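Local coordinates for protein PTHB1 (Homo sapiens, PDB 4YD8), which is a subunit of the BBSome, a coat complex thought to sort specific membrane proteins to the primary cilium, and is represented by its N-terminal seven-bladed beta-propeller, at residues Ser208-Val213 against Val238-Leu243; Gly163-Phe168 against Arg177-Phe182; Pro185-Tyr190 against Leu198-Cys203; Leu250-Val255 against Val264-Glu269. All coordinates share one frame; numbering follows the deposited sequence.

Interaction 1 of 4, residues Ser208-Val213 against Val238-Leu243; sequences SYKYQV and VVDWTL
The carbonyl O of Ser208 accepts a hydrogen bond from Asp240 N at 2.7 Å, nearly in line with the C=O bond. One residue on, Ser208 N donates to Trp241 O at 3.1 Å. Asp240 and Trp241 thus both face Ser208, a classic beta bulge where strand 241-244 joins strand 205-210 at the outermost edge of a propeller blade. The indole of Trp241 lies over the serine: Ser208 CB sits above the five-membered ring, 3.5 Å from its centroid and 21° off the normal. A chi1 of 56° sets Trp241 CG between its own backbone N and carbonyl carbon, which brings CG to 4.1 Å from Ser208 CB. Trp241 NE1 has a weak hydrogen bond to Asp277 O. An alanine in place of Trp241 would probably strip the indole from over Ser208 CB and leave Asp277 O without its weak NE1 bond. Beside the indole, one water bridges Ser208 OG and Asp240 OD2, donating to the carboxylate. A second water accepts from Lys210 N and donates to Val238 O. Beyond it, Val213 CG1 meets Val238 CG1 at 4.2 Å. The Tyr209 ring, its OH bonded to Glu207, takes Val239 CG2 over one face, 4.0 Å from the centroid.

Interaction 2 of 4, residues Gly163-Phe168 against Arg177-Phe182; sequences GMLMVF and RFLPGF
Leu179 N donates to Gly163 O in a nearly straight bond of 2.9 Å, extending the pairing just beyond the strand ends at the open end of a beta hairpin, strands 164-169 and 172-178, the third and fourth strands of a propeller blade. Leu165 and Arg177 form a hydrogen-bonded antiparallel pair, with Leu165 N to Arg177 O at 2.7 Å and Arg177 N returning to Leu165 O. The guanidinium of Arg177 is held by Leu214 O and Ala215 O. Between the backbone bonds Met164 and Phe178 make a non-hydrogen-bonded pair, where Met164 CA also brings its hydrogen toward Arg177 O.

Apolar packing is light: Leu165 CD1 touches Leu179 CD2 at 3.9 Å.

Aromatic contacts come next. Met164, present as selenomethionine, lays its terminal methyl CE over one face of the Phe178 ring, 3.7 Å from the centroid; the chain bends at chi3 (-91°), which turns CE onto the ring. The selenium stands obliquely at 4.9 Å from the same centroid, a Met-aromatic contact. After the turn through Pro180 and Gly181 the chain folds back, and Phe182 covers Gly163. A CB on this residue would clash with Phe182 CD2; the bare Gly163 CA instead makes a CH-pi contact over the ring face, 3.4 Å from the centroid.

Interaction 3 of 4, residues Pro185-Tyr190 against Leu198-Cys203; sequences PGPLAY and LTVSSC
Thr199 turns its hydroxyl across to the chain ahead of strand 188-191, where OG1 donates to Pro187 O at 2.7 Å, tilted 29° from the carbonyl plane. The side chain reaches it with OG1 anti to its own backbone N (chi1 -171°). The same oxygen takes a hydrogen from a water that in turn accepts from Gly186 N, so OG1 links two consecutive residues of the opposing segment. A valine in place of Thr199 would probably leave Pro187 O without its hydroxyl donor and the water without one of its acceptors. Close by, Gly186 CA points a hydrogen at Val200 O, 3.3 Å away; a CB here would run into that oxygen. On the other side of the sheet from the hydroxyl, Pro187 CG approaches Val200 CG2 at 4.2 Å, and both side chains also pack on Ile252 of the next blade. Leu188 CD1 stays on the Thr199 side and touches Leu198 O at 3.7 Å. Ordinary pairing resumes at Ala189 and Leu198, whose side chains share a face: Ala189 N donates to Leu198 O, and Leu198 N returns a nearly straight bond of 2.7 Å to Ala189 O. This is the antiparallel hairpin of the two innermost strands of a beta-propeller blade.

Interaction 4 of 4, residues Leu250-Val255 against Val264-Glu269; sequences LDICIV and VFVLGE
Strands 251-255 and 264-268 run antiparallel at 160°, their axes 4.7 Å apart, as the hairpin of the first two strands of a propeller blade. Cys253 and Phe265 exchange two backbone bonds, and Leu267 N donates to Asp251 O. At the corner of the chain the pattern becomes a classic beta bulge: Leu250 and Asp251 both face Leu267, whose O accepts a short 2.6 Å bond from Leu250 N and a weak one from Asp251 N. Asp251 OD1 turns back on its own strand and takes a weak bond from Ile252 N.

On one face, Ile252 and Val264 lie side by side and point the same way, Ile252 CG2 meeting Val264 CG1 at 4.0 Å. Ile252 CG1 also nears Val266 CG2, and Ile254 CG1 nears Val264 CG2, making an aliphatic surface that packs on Ala189 and Leu198 of the preceding blade. At the bulge, in one of two modelled conformers of Leu250, its CD1 touches Leu267 CD2 at 3.9 Å.

The opposite face carries Asp251, Cys253, Phe265 and Leu267, and Phe294 and Pro296 of the following blade lie against Phe265. Cys253 O lies at the edge of that ring, near its plane. Val255 crosses the phenylalanine at about a right angle, bringing CG2 to 3.4 Å from Phe265 CE1.

In the fold
The four contacts fall in three consecutive blades of the seven-bladed propeller, and along the chain they come in the order 2, 3, 1, 4. Interaction 2 pairs the third and fourth strands of one blade. Interactions 3 and 1 belong to the next, strands 188-191 to 241-244, with centres about 12 Å apart; interaction 4 opens the blade after. Interaction 2 meets this middle blade through Leu179 and Pro180 against Tyr209 and through Leu165 against Leu188. Interactions 3 and 4, about 10 Å apart between centres, pack Leu198 on Val264 and Val200 on Ile252. Side chains between neighbouring sheets thus knit successive blades together, while interactions 2 and 4, with centres about 20 Å apart, do not touch.

Interaction 1 of 4, residues Ser208-Val213 against Val238-Leu243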
loop_
_atom_site.group_PDB
_atom_site.type_symbol
_atom_site.label_atom_id
_atom_site.label_comp_id
_atom_site.label_asym_id
_atom_site.label_seq_id
_atom_site.Cartn_x
_atom_site.Cartn_y
_atom_site.Cartn_z
ATOM N N SER A 208 -16.501 -10.198 -0.685
ATOM C CA SER A 208 -16.139 -10.009 0.710
ATOM C C SER A 208 -16.323 -11.328 1.454
ATOM O O SER A 208 -17.397 -11.920 1.409
ATOM C CB SER A 208 -16.990 -8.916 1.355
ATOM O OG SER A 208 -16.653 -8.719 2.721
ATOM N N TYR A 209 -15.271 -11.770 2.136
ATOM C CA TYR A 209 -15.298 -13.008 2.909
ATOM C C TYR A 209 -15.053 -12.735 4.389
ATOM O O TYR A 209 -14.026 -12.173 4.745
ATOM C CB TYR A 209 -14.228 -13.982 2.411
ATOM C CG TYR A 209 -14.419 -14.433 0.991
ATOM C CD1 TYR A 209 -13.854 -13.724 -0.062
ATOM C CD2 TYR A 209 -15.171 -15.569 0.696
ATOM C CE1 TYR A 209 -14.028 -14.127 -1.375
ATOM C CE2 TYR A 209 -15.355 -15.982 -0.623
ATOM C CZ TYR A 209 -14.777 -15.250 -1.653
ATOM O OH TYR A 209 -14.935 -15.634 -2.968
ATOM N N LYS A 210 -15.980 -13.152 5.244
ATOM C CA LYS A 210 -15.810 -13.012 6.687
ATOM C C LYS A 210 -14.645 -13.853 7.187
ATOM O O LYS A 210 -14.513 -15.027 6.817
ATOM C CB LYS A 210 -17.088 -13.411 7.427
ATOM C CG LYS A 210 -18.291 -12.536 7.122
ATOM C CD LYS A 210 -19.000 -12.105 8.402
ATOM C CE LYS A 210 -18.427 -10.796 8.960
ATOM N NZ LYS A 210 -17.058 -10.905 9.567
ATOM N N TYR A 211 -13.799 -13.258 8.029
ATOM C CA TYR A 211 -12.654 -13.975 8.580
ATOM C C TYR A 211 -13.042 -15.270 9.301
ATOM O O TYR A 211 -12.405 -16.311 9.108
ATOM C CB TYR A 211 -11.874 -13.093 9.555
ATOM C CG TYR A 211 -10.703 -13.824 10.166
ATOM C CD1 TYR A 211 -9.572 -14.098 9.411
ATOM C CD2 TYR A 211 -10.729 -14.245 11.485
ATOM C CE1 TYR A 211 -8.499 -14.762 9.947
ATOM C CE2 TYR A 211 -9.648 -14.916 12.037
ATOM C CZ TYR A 211 -8.534 -15.168 11.256
ATOM O OH TYR A 211 -7.454 -15.832 11.778
ATOM N N GLN A 212 -14.075 -15.211 10.135
ATOM C CA GLN A 212 -14.451 -16.396 10.907
ATOM C C GLN A 212 -15.032 -17.485 10.014
ATOM O O GLN A 212 -14.825 -18.668 10.270
ATOM C CB GLN A 212 -15.438 -16.039 12.021
ATOM C CG GLN A 212 -14.856 -15.098 13.086
ATOM C CD GLN A 212 -13.690 -15.701 13.874
ATOM O OE1 GLN A 212 -13.470 -16.916 13.867
ATOM N NE2 GLN A 212 -12.943 -14.845 14.562
ATOM N N VAL A 213 -15.735 -17.088 8.956
ATOM C CA VAL A 213 -16.232 -18.049 7.982
ATOM C C VAL A 213 -15.050 -18.736 7.302
ATOM O O VAL A 213 -15.046 -19.950 7.133
ATOM C CB VAL A 213 -17.141 -17.381 6.932
ATOM C CG1 VAL A 213 -17.363 -18.304 5.741
ATOM C CG2 VAL A 213 -18.459 -16.992 7.563
ATOM N N VAL A 238 -18.028 -19.761 1.832
ATOM C CA VAL A 238 -19.047 -18.998 1.127
ATOM C C VAL A 238 -18.777 -17.491 1.217
ATOM O O VAL A 238 -18.332 -16.971 2.240
ATOM C CB VAL A 238 -20.465 -19.322 1.661
ATOM C CG1 VAL A 238 -20.627 -18.870 3.103
ATOM C CG2 VAL A 238 -21.538 -18.709 0.766
ATOM N N VAL A 239 -19.027 -16.798 0.119
ATOM C CA VAL A 239 -18.831 -15.357 0.083
ATOM C C VAL A 239 -19.898 -14.702 0.967
ATOM O O VAL A 239 -20.995 -15.239 1.118
ATOM C CB VAL A 239 -18.895 -14.837 -1.369
ATOM C CG1 VAL A 239 -20.337 -14.741 -1.850
ATOM C CG2 VAL A 239 -18.201 -13.520 -1.491
ATOM N N ASP A 240 -19.566 -13.573 1.584
ATOM C CA ASP A 240 -20.533 -12.843 2.401
ATOM C C ASP A 240 -21.422 -11.978 1.507
ATOM O O ASP A 240 -22.656 -12.036 1.575
ATOM C CB ASP A 240 -19.814 -11.978 3.444
ATOM C CG ASP A 240 -20.754 -11.448 4.509
ATOM O OD1 ASP A 240 -21.633 -12.208 4.954
ATOM O OD2 ASP A 240 -20.607 -10.274 4.908
ATOM N N TRP A 241 -20.785 -11.176 0.661
ATOM C CA TRP A 241 -21.506 -10.458 -0.376
ATOM C C TRP A 241 -20.632 -10.297 -1.615
ATOM O O TRP A 241 -19.420 -10.456 -1.563
ATOM C CB TRP A 241 -21.999 -9.082 0.125
ATOM C CG TRP A 241 -20.945 -8.135 0.688
ATOM C CD1 TRP A 241 -20.711 -7.862 2.009
ATOM C CD2 TRP A 241 -20.036 -7.306 -0.056
ATOM N NE1 TRP A 241 -19.706 -6.938 2.130
ATOM C CE2 TRP A 241 -19.281 -6.573 0.881
ATOM C CE3 TRP A 241 -19.781 -7.124 -1.419
ATOM C CZ2 TRP A 241 -18.277 -5.681 0.502
ATOM C CZ3 TRP A 241 -18.790 -6.231 -1.797
ATOM C CH2 TRP A 241 -18.049 -5.518 -0.835
ATOM N N THR A 242 -21.272 -9.986 -2.735
ATOM C CA THR A 242 -20.553 -9.787 -3.976
ATOM C C THR A 242 -21.181 -8.617 -4.746
ATOM O O THR A 242 -22.362 -8.312 -4.576
ATOM C CB THR A 242 -20.541 -11.091 -4.822
ATOM O OG1 THR A 242 -19.595 -10.981 -5.891
ATOM C CG2 THR A 242 -21.926 -11.407 -5.371
ATOM N N LEU A 243 -20.369 -7.942 -5.556
ATOM C CA LEU A 243 -20.840 -6.817 -6.366
ATOM C C LEU A 243 -20.186 -6.910 -7.738
ATOM O O LEU A 243 -18.960 -6.906 -7.853
ATOM C CB LEU A 243 -20.511 -5.462 -5.712
ATOM C CG LEU A 243 -20.898 -4.217 -6.527
ATOM C CD1 LEU A 243 -22.408 -3.996 -6.536
ATOM C CD2 LEU A 243 -20.177 -2.965 -6.040
HETATM O O HOH W 1 -18.295 -9.161 4.778
HETATM O O HOH W 2 -18.135 -14.986 4.454
#

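Interaction 2 of 4, residues Gly163-Phe168 against Arg177-Phe182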
loop_
_atom_site.group_PDB
_atom_site.type_symbol
_atom_site.label_atom_id
_atom_site.label_comp_id
_atom_site.label_asym_id
_atom_site.label_seq_id
_atom_site.Cartn_x
_atom_site.Cartn_y
_atom_site.Cartn_z
ATOM N N GLY A 163 -4.789 -18.938 -5.772
ATOM C CA GLY A 163 -6.004 -18.523 -5.095
ATOM C C GLY A 163 -6.293 -19.071 -3.713
ATOM O O GLY A 163 -7.448 -19.139 -3.301
HETATM N N MSE A 164 -5.252 -19.467 -2.996
HETATM C CA MSE A 164 -5.411 -19.818 -1.595
HETATM C C MSE A 164 -5.114 -18.595 -0.751
HETATM O O MSE A 164 -4.129 -17.911 -1.000
HETATM C CB MSE A 164 -4.485 -20.966 -1.191
HETATM C CG MSE A 164 -4.535 -21.274 0.285
HETATM SE SE MSE A 164 -3.507 -22.854 0.747
HETATM C CE MSE A 164 -4.937 -24.152 0.570
ATOM N N LEU A 165 -5.980 -18.320 0.220
ATOM C CA LEU A 165 -5.672 -17.327 1.248
ATOM C C LEU A 165 -4.975 -18.044 2.390
ATOM O O LEU A 165 -5.530 -18.978 2.979
ATOM C CB LEU A 165 -6.929 -16.617 1.741
ATOM C CG LEU A 165 -7.735 -15.818 0.712
ATOM C CD1 LEU A 165 -8.818 -15.035 1.437
ATOM C CD2 LEU A 165 -6.838 -14.876 -0.090
HETATM N N MSE A 166 -3.750 -17.612 2.674
HETATM C CA MSE A 166 -2.890 -18.221 3.672
HETATM C C MSE A 166 -2.702 -17.247 4.828
HETATM O O MSE A 166 -2.152 -16.157 4.654
HETATM C CB MSE A 166 -1.543 -18.620 3.039
HETATM C CG MSE A 166 -1.697 -19.521 1.780
HETATM SE SE MSE A 166 -0.006 -20.064 0.924
HETATM C CE MSE A 166 0.468 -18.328 0.089
ATOM N N VAL A 167 -3.198 -17.637 5.997
ATOM C CA VAL A 167 -3.243 -16.755 7.150
ATOM C C VAL A 167 -2.156 -17.132 8.135
ATOM O O VAL A 167 -2.006 -18.304 8.499
ATOM C CB VAL A 167 -4.623 -16.804 7.841
ATOM C CG1 VAL A 167 -4.610 -15.990 9.121
ATOM C CG2 VAL A 167 -5.714 -16.311 6.891
ATOM N N PHE A 168 -1.390 -16.126 8.544
ATOM C CA PHE A 168 -0.300 -16.293 9.490
ATOM C C PHE A 168 -0.557 -15.471 10.741
ATOM O O PHE A 168 -0.779 -14.264 10.663
ATOM C CB PHE A 168 1.032 -15.877 8.857
ATOM C CG PHE A 168 1.443 -16.745 7.698
ATOM C CD1 PHE A 168 0.964 -16.494 6.419
ATOM C CD2 PHE A 168 2.285 -17.826 7.897
ATOM C CE1 PHE A 168 1.324 -17.312 5.357
ATOM C CE2 PHE A 168 2.663 -18.642 6.837
ATOM C CZ PHE A 168 2.179 -18.380 5.565
ATOM N N ARG A 177 -7.111 -21.419 2.904
ATOM C CA ARG A 177 -8.403 -21.692 2.268
ATOM C C ARG A 177 -8.383 -21.282 0.808
ATOM O O ARG A 177 -7.948 -20.183 0.488
ATOM C CB ARG A 177 -9.525 -20.931 2.973
ATOM C CG ARG A 177 -9.602 -21.137 4.477
ATOM C CD ARG A 177 -10.147 -22.510 4.835
ATOM N NE ARG A 177 -10.221 -22.673 6.286
ATOM C CZ ARG A 177 -9.449 -23.490 6.996
ATOM N NH1 ARG A 177 -8.538 -24.251 6.398
ATOM N NH2 ARG A 177 -9.603 -23.557 8.311
ATOM N N PHE A 178 -8.861 -22.153 -0.081
ATOM C CA PHE A 178 -9.011 -21.783 -1.486
ATOM C C PHE A 178 -10.257 -20.948 -1.732
ATOM O O PHE A 178 -11.347 -21.314 -1.301
ATOM C CB PHE A 178 -9.086 -23.023 -2.382
ATOM C CG PHE A 178 -7.781 -23.740 -2.547
ATOM C CD1 PHE A 178 -6.725 -23.139 -3.213
ATOM C CD2 PHE A 178 -7.618 -25.028 -2.064
ATOM C CE1 PHE A 178 -5.526 -23.796 -3.378
ATOM C CE2 PHE A 178 -6.423 -25.697 -2.227
ATOM C CZ PHE A 178 -5.374 -25.085 -2.885
ATOM N N LEU A 179 -10.087 -19.840 -2.447
ATOM C CA LEU A 179 -11.207 -19.029 -2.937
ATOM C C LEU A 179 -12.021 -19.722 -4.022
ATOM O O LEU A 179 -11.455 -20.243 -4.975
ATOM C CB LEU A 179 -10.700 -17.714 -3.519
ATOM C CG LEU A 179 -10.045 -16.743 -2.533
ATOM C CD1 LEU A 179 -9.522 -15.542 -3.280
ATOM C CD2 LEU A 179 -11.059 -16.325 -1.497
ATOM N N PRO A 180 -13.356 -19.667 -3.910
ATOM C CA PRO A 180 -14.199 -20.140 -5.009
ATOM C C PRO A 180 -14.332 -19.059 -6.087
ATOM O O PRO A 180 -14.036 -17.878 -5.820
ATOM C CB PRO A 180 -15.535 -20.423 -4.321
ATOM C CG PRO A 180 -15.589 -19.395 -3.225
ATOM C CD PRO A 180 -14.156 -19.185 -2.768
ATOM N N GLY A 181 -14.736 -19.467 -7.288
ATOM C CA GLY A 181 -14.953 -18.549 -8.395
ATOM C C GLY A 181 -13.674 -17.848 -8.805
ATOM O O GLY A 181 -13.682 -16.668 -9.202
ATOM N N PHE A 182 -12.566 -18.579 -8.697
ATOM C CA PHE A 182 -11.234 -18.003 -8.858
ATOM C C PHE A 182 -10.649 -18.308 -10.223
ATOM O O PHE A 182 -10.723 -19.437 -10.685
ATOM C CB PHE A 182 -10.288 -18.533 -7.769
ATOM C CG PHE A 182 -8.888 -17.964 -7.843
ATOM C CD1 PHE A 182 -8.570 -16.773 -7.186
ATOM C CD2 PHE A 182 -7.890 -18.622 -8.550
ATOM C CE1 PHE A 182 -7.284 -16.249 -7.251
ATOM C CE2 PHE A 182 -6.609 -18.097 -8.620
ATOM C CZ PHE A 182 -6.306 -16.910 -7.969
#

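Interaction 3 of 4, residues Pro185-Tyr190 against Leu198-Cys203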
loop_
_atom_site.group_PDB
_atom_site.type_symbol
_atom_site.label_atom_id
_atom_site.label_comp_id
_atom_site.label_asym_id
_atom_site.label_seq_id
_atom_site.Cartn_x
_atom_site.Cartn_y
_atom_site.Cartn_z
ATOM N N PRO A 185 -5.499 -14.010 -9.680
ATOM C CA PRO A 185 -5.571 -13.328 -8.386
ATOM C C PRO A 185 -5.785 -11.817 -8.522
ATOM O O PRO A 185 -5.086 -11.151 -9.292
ATOM C CB PRO A 185 -4.208 -13.637 -7.742
ATOM C CG PRO A 185 -3.298 -13.919 -8.875
ATOM C CD PRO A 185 -4.158 -14.559 -9.956
ATOM N N GLY A 186 -6.757 -11.296 -7.785
ATOM C CA GLY A 186 -7.055 -9.874 -7.809
ATOM C C GLY A 186 -6.399 -9.180 -6.626
ATOM O O GLY A 186 -5.708 -9.808 -5.824
ATOM N N PRO A 187 -6.638 -7.870 -6.498
ATOM C CA PRO A 187 -6.136 -7.137 -5.333
ATOM C C PRO A 187 -6.770 -7.682 -4.065
ATOM O O PRO A 187 -7.858 -8.278 -4.120
ATOM C CB PRO A 187 -6.567 -5.672 -5.599
ATOM C CG PRO A 187 -7.646 -5.756 -6.616
ATOM C CD PRO A 187 -7.414 -7.029 -7.423
ATOM N N LEU A 188 -6.103 -7.484 -2.933
ATOM C CA LEU A 188 -6.556 -8.059 -1.676
ATOM C C LEU A 188 -6.478 -7.032 -0.549
ATOM O O LEU A 188 -5.474 -6.339 -0.417
ATOM C CB LEU A 188 -5.701 -9.279 -1.327
ATOM C CG LEU A 188 -6.001 -9.996 -0.008
ATOM C CD1 LEU A 188 -7.306 -10.799 -0.093
ATOM C CD2 LEU A 188 -4.839 -10.921 0.374
ATOM N N ALA A 189 -7.526 -6.940 0.262
ATOM C CA ALA A 189 -7.512 -6.007 1.394
ATOM C C ALA A 189 -8.321 -6.559 2.558
ATOM O O ALA A 189 -9.239 -7.357 2.375
ATOM C CB ALA A 189 -8.045 -4.615 0.965
ATOM N N TYR A 190 -7.938 -6.157 3.764
ATOM C CA TYR A 190 -8.664 -6.525 4.973
ATOM C C TYR A 190 -9.471 -5.342 5.498
ATOM O O TYR A 190 -8.958 -4.220 5.606
ATOM C CB TYR A 190 -7.696 -7.019 6.066
ATOM C CG TYR A 190 -8.380 -7.236 7.405
ATOM C CD1 TYR A 190 -9.280 -8.283 7.585
ATOM C CD2 TYR A 190 -8.141 -6.385 8.481
ATOM C CE1 TYR A 190 -9.919 -8.487 8.800
ATOM C CE2 TYR A 190 -8.773 -6.586 9.701
ATOM C CZ TYR A 190 -9.663 -7.639 9.852
ATOM O OH TYR A 190 -10.309 -7.844 11.056
ATOM N N LEU A 198 -11.404 -8.591 1.328
ATOM C CA LEU A 198 -12.021 -8.158 0.077
ATOM C C LEU A 198 -11.089 -8.446 -1.088
ATOM O O LEU A 198 -9.874 -8.252 -0.996
ATOM C CB LEU A 198 -12.370 -6.654 0.138
ATOM C CG LEU A 198 -13.662 -6.423 0.932
ATOM C CD1 LEU A 198 -13.459 -6.488 2.450
ATOM C CD2 LEU A 198 -14.302 -5.141 0.545
ATOM N N THR A 199 -11.651 -8.933 -2.185
ATOM C CA THR A 199 -10.868 -9.075 -3.390
ATOM C C THR A 199 -11.763 -8.807 -4.596
ATOM O O THR A 199 -12.953 -8.534 -4.436
ATOM C CB THR A 199 -10.210 -10.469 -3.485
ATOM O OG1 THR A 199 -9.278 -10.486 -4.574
ATOM C CG2 THR A 199 -11.271 -11.577 -3.685
ATOM N N VAL A 200 -11.176 -8.808 -5.789
ATOM C CA VAL A 200 -11.970 -8.734 -7.015
ATOM C C VAL A 200 -11.552 -9.863 -7.948
ATOM O O VAL A 200 -10.368 -10.025 -8.239
ATOM C CB VAL A 200 -11.811 -7.406 -7.750
ATOM C CG1 VAL A 200 -12.895 -7.272 -8.830
ATOM C CG2 VAL A 200 -11.860 -6.217 -6.757
ATOM N N SER A 201 -12.526 -10.627 -8.425
ATOM C CA SER A 201 -12.236 -11.816 -9.222
ATOM C C SER A 201 -12.098 -11.490 -10.701
ATOM O O SER A 201 -12.413 -10.385 -11.139
ATOM C CB SER A 201 -13.336 -12.866 -9.045
ATOM O OG SER A 201 -14.547 -12.388 -9.605
ATOM N N SER A 202 -11.672 -12.478 -11.483
ATOM C CA SER A 202 -11.531 -12.283 -12.921
ATOM C C SER A 202 -12.862 -12.083 -13.629
ATOM O O SER A 202 -12.907 -11.483 -14.702
ATOM C CB SER A 202 -10.789 -13.466 -13.548
ATOM O OG SER A 202 -9.459 -13.509 -13.072
ATOM N N CYS A 203 -13.952 -12.560 -13.043
ATOM C CA CYS A 203 -15.243 -12.309 -13.670
ATOM C C CYS A 203 -15.873 -11.027 -13.096
ATOM O O CYS A 203 -17.087 -10.818 -13.165
ATOM C CB CYS A 203 -16.175 -13.529 -13.526
ATOM S SG CYS A 203 -16.557 -14.013 -11.839
HETATM O O HOH W 3 -8.517 -12.778 -5.960
#

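Interaction 4 of 4, residues Leu250-Val255 against Val264-Glu269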
loop_
_atom_site.group_PDB
_atom_site.type_symbol
_atom_site.label_atom_id
_atom_site.label_comp_id
_atom_site.label_asym_id
_atom_site.label_seq_id
_atom_site.Cartn_x
_atom_site.Cartn_y
_atom_site.Cartn_z
ATOM N N LEU A 250 -7.900 -2.723 -10.575
ATOM C CA LEU A 250 -6.462 -2.519 -10.406
ATOM C C LEU A 250 -6.038 -2.608 -8.939
ATOM O O LEU A 250 -4.960 -3.116 -8.617
ATOM C CB LEU A 250 -6.050 -1.155 -10.973
ATOM C CG LEU A 250 -6.162 -0.959 -12.487
ATOM C CD1 LEU A 250 -5.783 0.465 -12.873
ATOM C CD2 LEU A 250 -5.282 -1.960 -13.218
ATOM N N ASP A 251 -6.880 -2.097 -8.051
ATOM C CA ASP A 251 -6.507 -1.998 -6.651
ATOM C C ASP A 251 -7.752 -1.859 -5.786
ATOM O O ASP A 251 -8.819 -1.460 -6.274
ATOM C CB ASP A 251 -5.558 -0.790 -6.447
ATOM C CG ASP A 251 -4.732 -0.892 -5.172
ATOM O OD1 ASP A 251 -4.780 -1.955 -4.518
ATOM O OD2 ASP A 251 -4.008 0.085 -4.838
ATOM N N ILE A 252 -7.606 -2.209 -4.510
ATOM C CA ILE A 252 -8.614 -1.953 -3.483
ATOM C C ILE A 252 -7.930 -1.294 -2.300
ATOM O O ILE A 252 -6.826 -1.681 -1.932
ATOM C CB ILE A 252 -9.292 -3.234 -2.964
ATOM C CG1 ILE A 252 -9.949 -4.015 -4.080
ATOM C CG2 ILE A 252 -10.333 -2.913 -1.881
ATOM C CD1 ILE A 252 -10.198 -5.458 -3.657
ATOM N N CYS A 253 -8.594 -0.317 -1.700
ATOM C CA CYS A 253 -8.066 0.377 -0.527
ATOM C C CYS A 253 -9.210 0.577 0.458
ATOM O O CYS A 253 -10.211 1.201 0.112
ATOM C CB CYS A 253 -7.466 1.732 -0.929
ATOM S SG CYS A 253 -6.621 2.585 0.472
ATOM N N ILE A 254 -9.087 0.061 1.676
ATOM C CA ILE A 254 -10.155 0.265 2.659
ATOM C C ILE A 254 -9.743 1.338 3.652
ATOM O O ILE A 254 -8.717 1.201 4.303
ATOM C CB ILE A 254 -10.493 -1.021 3.403
ATOM C CG1 ILE A 254 -10.958 -2.087 2.390
ATOM C CG2 ILE A 254 -11.576 -0.760 4.452
ATOM C CD1 ILE A 254 -11.163 -3.429 2.988
ATOM N N VAL A 255 -10.548 2.394 3.766
ATOM C CA VAL A 255 -10.205 3.531 4.634
ATOM C C VAL A 255 -11.386 4.014 5.479
ATOM O O VAL A 255 -12.543 3.866 5.104
ATOM C CB VAL A 255 -9.699 4.747 3.815
ATOM C CG1 VAL A 255 -8.534 4.377 2.929
ATOM C CG2 VAL A 255 -10.817 5.307 2.977
ATOM N N VAL A 264 -14.953 1.066 1.245
ATOM C CA VAL A 264 -14.175 0.206 0.374
ATOM C C VAL A 264 -13.936 0.909 -0.953
ATOM O O VAL A 264 -14.871 1.103 -1.718
ATOM C CB VAL A 264 -14.902 -1.124 0.101
ATOM C CG1 VAL A 264 -14.076 -1.983 -0.827
ATOM C CG2 VAL A 264 -15.196 -1.842 1.415
ATOM N N PHE A 265 -12.707 1.318 -1.237
ATOM C CA PHE A 265 -12.479 1.972 -2.526
ATOM C C PHE A 265 -11.918 0.978 -3.516
ATOM O O PHE A 265 -11.018 0.202 -3.175
ATOM C CB PHE A 265 -11.547 3.166 -2.371
ATOM C CG PHE A 265 -12.196 4.334 -1.710
ATOM C CD1 PHE A 265 -12.292 4.400 -0.331
ATOM C CD2 PHE A 265 -12.740 5.350 -2.468
ATOM C CE1 PHE A 265 -12.907 5.490 0.276
ATOM C CE2 PHE A 265 -13.337 6.433 -1.864
ATOM C CZ PHE A 265 -13.433 6.487 -0.501
ATOM N N VAL A 266 -12.471 0.987 -4.732
ATOM C CA VAL A 266 -11.988 0.125 -5.798
ATOM C C VAL A 266 -11.567 0.954 -7.003
ATOM O O VAL A 266 -12.329 1.785 -7.514
ATOM C CB VAL A 266 -13.048 -0.909 -6.228
ATOM C CG1 VAL A 266 -12.461 -1.837 -7.302
ATOM C CG2 VAL A 266 -13.493 -1.720 -5.009
ATOM N N LEU A 267 -10.321 0.760 -7.417
ATOM C CA LEU A 267 -9.828 1.366 -8.642
ATOM C C LEU A 267 -10.002 0.396 -9.800
ATOM O O LEU A 267 -9.266 -0.580 -9.896
ATOM C CB LEU A 267 -8.356 1.742 -8.524
ATOM C CG LEU A 267 -7.800 2.480 -9.755
ATOM C CD1 LEU A 267 -8.493 3.849 -9.918
ATOM C CD2 LEU A 267 -6.276 2.651 -9.656
ATOM N N GLY A 268 -10.963 0.669 -10.677
ATOM C CA GLY A 268 -11.173 -0.165 -11.846
ATOM C C GLY A 268 -10.411 0.387 -13.035
ATOM O O GLY A 268 -9.835 1.473 -12.964
ATOM N N GLU A 269 -10.395 -0.352 -14.135
ATOM C CA GLU A 269 -9.749 0.110 -15.355
ATOM C C GLU A 269 -10.488 1.297 -15.964
ATOM O O GLU A 269 -9.900 2.097 -16.687
ATOM C CB GLU A 269 -9.659 -1.028 -16.385
ATOM C CG GLU A 269 -8.718 -2.157 -15.989
ATOM C CD GLU A 269 -8.592 -3.223 -17.066
ATOM O OE1 GLU A 269 -9.494 -3.322 -17.926
ATOM O OE2 GLU A 269 -7.587 -3.961 -17.058
#